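Local coordinates for protein RnfH (Haemophilus influenzae, PDB 2HJ1), which is of unknown function but belongs to the RnfH family with a ubiquitin-like fold, and forms a domain-swapped dimer in the crystal, at residues I17-Y26 against S45-I54. Numbering follows the deposited sequence.
Sequences IAYAFPERYY and SGILSQFPEI. With SO4 (sulfate ion), chain F.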
loop_
_atom_site.group_PDB
_atom_site.type_symbol
_atom_site.label_atom_id
_atom_site.label_comp_id
_atom_site.label_asym_id
_atom_site.label_seq_id
_atom_site.Cartn_x
_atom_site.Cartn_y
_atom_site.Cartn_z
ATOM N N ILE B 17 -0.639 -9.064 -6.913
ATOM C CA ILE B 17 -1.020 -9.861 -5.747
ATOM C C ILE B 17 0.222 -10.457 -5.142
ATOM O O ILE B 17 1.065 -10.997 -5.880
ATOM C CB ILE B 17 -2.029 -10.985 -6.143
ATOM C CG1 ILE B 17 -3.286 -10.330 -6.696
ATOM C CG2 ILE B 17 -2.429 -11.836 -4.926
ATOM C CD1 ILE B 17 -4.225 -11.367 -7.359
ATOM N N ALA B 18 0.344 -10.362 -3.811
ATOM C CA ALA B 18 1.529 -10.844 -3.088
ATOM C C ALA B 18 1.089 -11.745 -1.948
ATOM O O ALA B 18 0.091 -11.472 -1.290
ATOM C CB ALA B 18 2.352 -9.656 -2.500
ATOM N N TYR B 19 1.864 -12.783 -1.712
ATOM C CA TYR B 19 1.596 -13.698 -0.634
ATOM C C TYR B 19 2.911 -14.369 -0.321
ATOM O O TYR B 19 3.548 -14.929 -1.212
ATOM C CB TYR B 19 0.561 -14.755 -1.071
ATOM C CG TYR B 19 0.239 -15.808 -0.016
ATOM C CD1 TYR B 19 -0.448 -15.484 1.173
ATOM C CD2 TYR B 19 0.590 -17.117 -0.228
ATOM C CE1 TYR B 19 -0.739 -16.484 2.152
ATOM C CE2 TYR B 19 0.277 -18.117 0.724
ATOM C CZ TYR B 19 -0.367 -17.792 1.886
ATOM O OH TYR B 19 -0.648 -18.823 2.755
ATOM N N ALA B 20 3.308 -14.396 0.938
ATOM C CA ALA B 20 4.694 -14.825 1.215
ATOM C C ALA B 20 4.771 -16.250 1.701
ATOM O O ALA B 20 4.733 -16.510 2.883
ATOM C CB ALA B 20 5.369 -13.917 2.180
ATOM N N PHE B 21 4.873 -17.171 0.757
ATOM C CA PHE B 21 5.038 -18.559 1.063
ATOM C C PHE B 21 6.509 -18.644 1.427
ATOM O O PHE B 21 7.383 -18.485 0.539
ATOM C CB PHE B 21 4.691 -19.385 -0.166
ATOM C CG PHE B 21 4.769 -20.869 0.039
ATOM C CD1 PHE B 21 5.654 -21.636 -0.716
ATOM C CD2 PHE B 21 3.904 -21.520 0.950
ATOM C CE1 PHE B 21 5.695 -23.025 -0.562
ATOM C CE2 PHE B 21 3.945 -22.907 1.101
ATOM C CZ PHE B 21 4.854 -23.650 0.345
ATOM N N PRO B 22 6.784 -18.855 2.748
ATOM C CA PRO B 22 8.151 -18.636 3.251
ATOM C C PRO B 22 9.087 -19.666 2.573
ATOM O O PRO B 22 8.767 -20.875 2.440
ATOM C CB PRO B 22 8.019 -18.782 4.781
ATOM C CG PRO B 22 6.794 -19.707 4.965
ATOM C CD PRO B 22 5.860 -19.361 3.795
ATOM N N GLU B 23 10.192 -19.145 2.083
ATOM C CA GLU B 23 10.993 -19.759 1.011
ATOM C C GLU B 23 10.479 -20.064 -0.445
ATOM O O GLU B 23 11.177 -20.727 -1.198
ATOM C CB GLU B 23 11.910 -20.860 1.554
ATOM C CG GLU B 23 12.949 -20.335 2.572
ATOM C CD GLU B 23 14.023 -21.361 2.845
ATOM O OE1 GLU B 23 13.972 -22.425 2.160
ATOM O OE2 GLU B 23 14.907 -21.092 3.713
ATOM N N ARG B 24 9.309 -19.564 -0.834
ATOM C CA ARG B 24 9.079 -19.224 -2.274
ATOM C C ARG B 24 7.852 -18.339 -2.488
ATOM O O ARG B 24 6.726 -18.806 -2.701
ATOM C CB ARG B 24 9.108 -20.428 -3.236
ATOM C CG ARG B 24 9.078 -20.045 -4.731
ATOM C CD ARG B 24 10.087 -18.966 -5.097
ATOM N NE ARG B 24 9.483 -17.632 -5.241
ATOM C CZ ARG B 24 9.225 -17.027 -6.400
ATOM N NH1 ARG B 24 8.666 -15.835 -6.394
ATOM N NH2 ARG B 24 9.488 -17.611 -7.560
ATOM N N TYR B 25 8.131 -17.046 -2.437
ATOM C CA TYR B 25 7.154 -15.977 -2.462
ATOM C C TYR B 25 6.254 -16.049 -3.733
ATOM O O TYR B 25 6.719 -16.348 -4.826
ATOM C CB TYR B 25 7.950 -14.678 -2.500
ATOM C CG TYR B 25 8.856 -14.422 -1.298
ATOM C CD1 TYR B 25 8.587 -15.016 -0.036
ATOM C CD2 TYR B 25 9.922 -13.507 -1.384
ATOM C CE1 TYR B 25 9.401 -14.740 1.084
ATOM C CE2 TYR B 25 10.739 -13.220 -0.265
ATOM C CZ TYR B 25 10.474 -13.852 0.955
ATOM O OH TYR B 25 11.252 -13.561 2.063
ATOM N N TYR B 26 5.004 -15.676 -3.582
ATOM C CA TYR B 26 4.119 -15.403 -4.711
ATOM C C TYR B 26 4.015 -13.920 -4.901
ATOM O O TYR B 26 3.564 -13.222 -3.992
ATOM C CB TYR B 26 2.731 -15.974 -4.394
ATOM C CG TYR B 26 1.688 -15.780 -5.484
ATOM C CD1 TYR B 26 1.337 -16.839 -6.332
ATOM C CD2 TYR B 26 1.037 -14.545 -5.639
ATOM C CE1 TYR B 26 0.314 -16.683 -7.304
ATOM C CE2 TYR B 26 0.069 -14.364 -6.633
ATOM C CZ TYR B 26 -0.275 -15.428 -7.455
ATOM O OH TYR B 26 -1.267 -15.249 -8.374
ATOM N N SER B 45 -7.222 -15.248 -10.029
ATOM C CA SER B 45 -5.757 -15.419 -10.251
ATOM C C SER B 45 -5.260 -16.856 -10.244
ATOM O O SER B 45 -4.274 -17.197 -10.912
ATOM C CB SER B 45 -4.966 -14.560 -9.216
ATOM O OG SER B 45 -5.091 -15.116 -7.920
ATOM N N GLY B 46 -5.897 -17.704 -9.445
ATOM C CA GLY B 46 -5.406 -19.071 -9.249
ATOM C C GLY B 46 -4.621 -19.238 -7.960
ATOM O O GLY B 46 -4.246 -20.358 -7.566
ATOM N N ILE B 47 -4.364 -18.135 -7.278
ATOM C CA ILE B 47 -3.565 -18.201 -6.031
ATOM C C ILE B 47 -4.233 -19.146 -5.003
ATOM O O ILE B 47 -3.541 -19.846 -4.256
ATOM C CB ILE B 47 -3.289 -16.804 -5.417
ATOM C CG1 ILE B 47 -2.209 -16.889 -4.325
ATOM C CG2 ILE B 47 -4.560 -16.138 -4.800
ATOM C CD1 ILE B 47 -1.967 -15.607 -3.636
ATOM N N LEU B 48 -5.571 -19.188 -4.991
ATOM C CA LEU B 48 -6.259 -20.033 -4.016
ATOM C C LEU B 48 -6.103 -21.507 -4.332
ATOM O O LEU B 48 -6.134 -22.298 -3.423
ATOM C CB LEU B 48 -7.736 -19.672 -3.854
ATOM C CG LEU B 48 -8.019 -18.216 -3.553
ATOM C CD1 LEU B 48 -9.538 -17.991 -3.598
ATOM C CD2 LEU B 48 -7.411 -17.764 -2.241
ATOM N N SER B 49 -5.913 -21.866 -5.604
ATOM C CA SER B 49 -5.551 -23.265 -5.963
ATOM C C SER B 49 -4.113 -23.638 -5.584
ATOM O O SER B 49 -3.854 -24.750 -5.103
ATOM C CB SER B 49 -5.791 -23.528 -7.455
ATOM O OG SER B 49 -7.136 -23.160 -7.770
ATOM N N GLN B 50 -3.175 -22.710 -5.777
ATOM C CA GLN B 50 -1.797 -22.964 -5.425
ATOM C C GLN B 50 -1.628 -23.027 -3.897
ATOM O O GLN B 50 -0.829 -23.808 -3.390
ATOM C CB GLN B 50 -0.897 -21.876 -6.025
ATOM C CG GLN B 50 0.605 -22.126 -5.794
ATOM C CD GLN B 50 1.467 -21.106 -6.491
ATOM O OE1 GLN B 50 0.961 -20.237 -7.215
ATOM N NE2 GLN B 50 2.773 -21.183 -6.268
ATOM N N PHE B 51 -2.335 -22.181 -3.161
ATOM C CA PHE B 51 -2.216 -22.200 -1.701
ATOM C C PHE B 51 -3.581 -22.401 -1.063
ATOM O O PHE B 51 -4.213 -21.436 -0.670
ATOM C CB PHE B 51 -1.612 -20.894 -1.213
ATOM C CG PHE B 51 -0.274 -20.571 -1.838
ATOM C CD1 PHE B 51 0.888 -21.161 -1.365
ATOM C CD2 PHE B 51 -0.183 -19.674 -2.885
ATOM C CE1 PHE B 51 2.133 -20.861 -1.950
ATOM C CE2 PHE B 51 1.034 -19.367 -3.442
ATOM C CZ PHE B 51 2.189 -19.952 -2.971
ATOM N N PRO B 52 -4.035 -23.667 -0.954
ATOM C CA PRO B 52 -5.386 -23.889 -0.439
ATOM C C PRO B 52 -5.560 -23.565 1.061
ATOM O O PRO B 52 -6.705 -23.489 1.544
ATOM C CB PRO B 52 -5.651 -25.354 -0.766
ATOM C CG PRO B 52 -4.321 -26.002 -0.762
ATOM C CD PRO B 52 -3.336 -24.941 -1.256
ATOM N N GLU B 53 -4.453 -23.317 1.774
ATOM C CA GLU B 53 -4.521 -22.804 3.136
ATOM C C GLU B 53 -4.997 -21.350 3.246
ATOM O O GLU B 53 -5.353 -20.927 4.320
ATOM C CB GLU B 53 -3.167 -22.919 3.833
ATOM C CG GLU B 53 -2.087 -22.042 3.123
ATOM C CD GLU B 53 -1.223 -22.823 2.117
ATOM O OE1 GLU B 53 0.012 -22.727 2.234
ATOM O OE2 GLU B 53 -1.729 -23.547 1.245
ATOM N N ILE B 54 -5.039 -20.587 2.159
ATOM C CA ILE B 54 -5.556 -19.207 2.238
ATOM C C ILE B 54 -7.090 -19.268 2.468
ATOM O O ILE B 54 -7.794 -19.960 1.732
ATOM C CB ILE B 54 -5.268 -18.390 0.963
ATOM C CG1 ILE B 54 -3.753 -18.096 0.805
ATOM C CG2 ILE B 54 -6.072 -17.059 0.940
ATOM C CD1 ILE B 54 -3.417 -17.453 -0.590
HETATM S S SO4 F . 5.063 -23.762 -4.585
HETATM O O1 SO4 F . 5.593 -23.083 -5.757
HETATM O O2 SO4 F . 3.636 -23.450 -4.459
HETATM O O3 SO4 F . 5.222 -25.218 -4.726
HETATM O O4 SO4 F . 5.887 -23.330 -3.460
HETATM O O HOH W 1 -1.742 -17.331 -9.901
#
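Ile17 meets Ser45 and Ile47 with its two branches. Its CD1 lies 3.8 Å from Ser45 CB, and its CG2 touches Ile47 CD1. Tyr19 comes next and touches Ile54 with a face and Phe51 with an edge of its ring. Ile54 CD1 sits over the centre of that face, 3.7 Å from the centroid of the Tyr19 ring, as a CH-pi contact. The Tyr19 ring turns an edge to the face of Phe51, with centroids 4.9 Å apart and planes at 59°. Its hydroxyl reaches Glu53 CG and makes a weak hydrogen bond to Arg84 of the second subunit. Phe51 CE1 lies over one face of the Phe21 ring, toward its rim; the ring planes meet obliquely, completing an aromatic cluster with Tyr19. Tyr26 has its CG anti to the backbone N (chi1 -180°), which carries the ring over Ile47. Ile47 CG1 stands 3.8 Å above the centre of the Tyr26 ring, and Gln50 OE1 approaches the ring edge in plane, 3.5 Å from Tyr26 CD1. Gln50 NE2 donates an N-H to sulfate O2 at 3.0 Å, nearly straight; the ion probably comes from the crystallisation liquor. One water bridges Tyr26 OH and Ser45 O. Ser45 OG accepts from Ile47 N in an ST turn and is hydrogen-bonded to Ile42 O in helix 38-45. Mainly apolar and aromatic contacts thus lay 47-54 against the beta hairpin, so buried rings and isoleucines are probably the main source of cohesion.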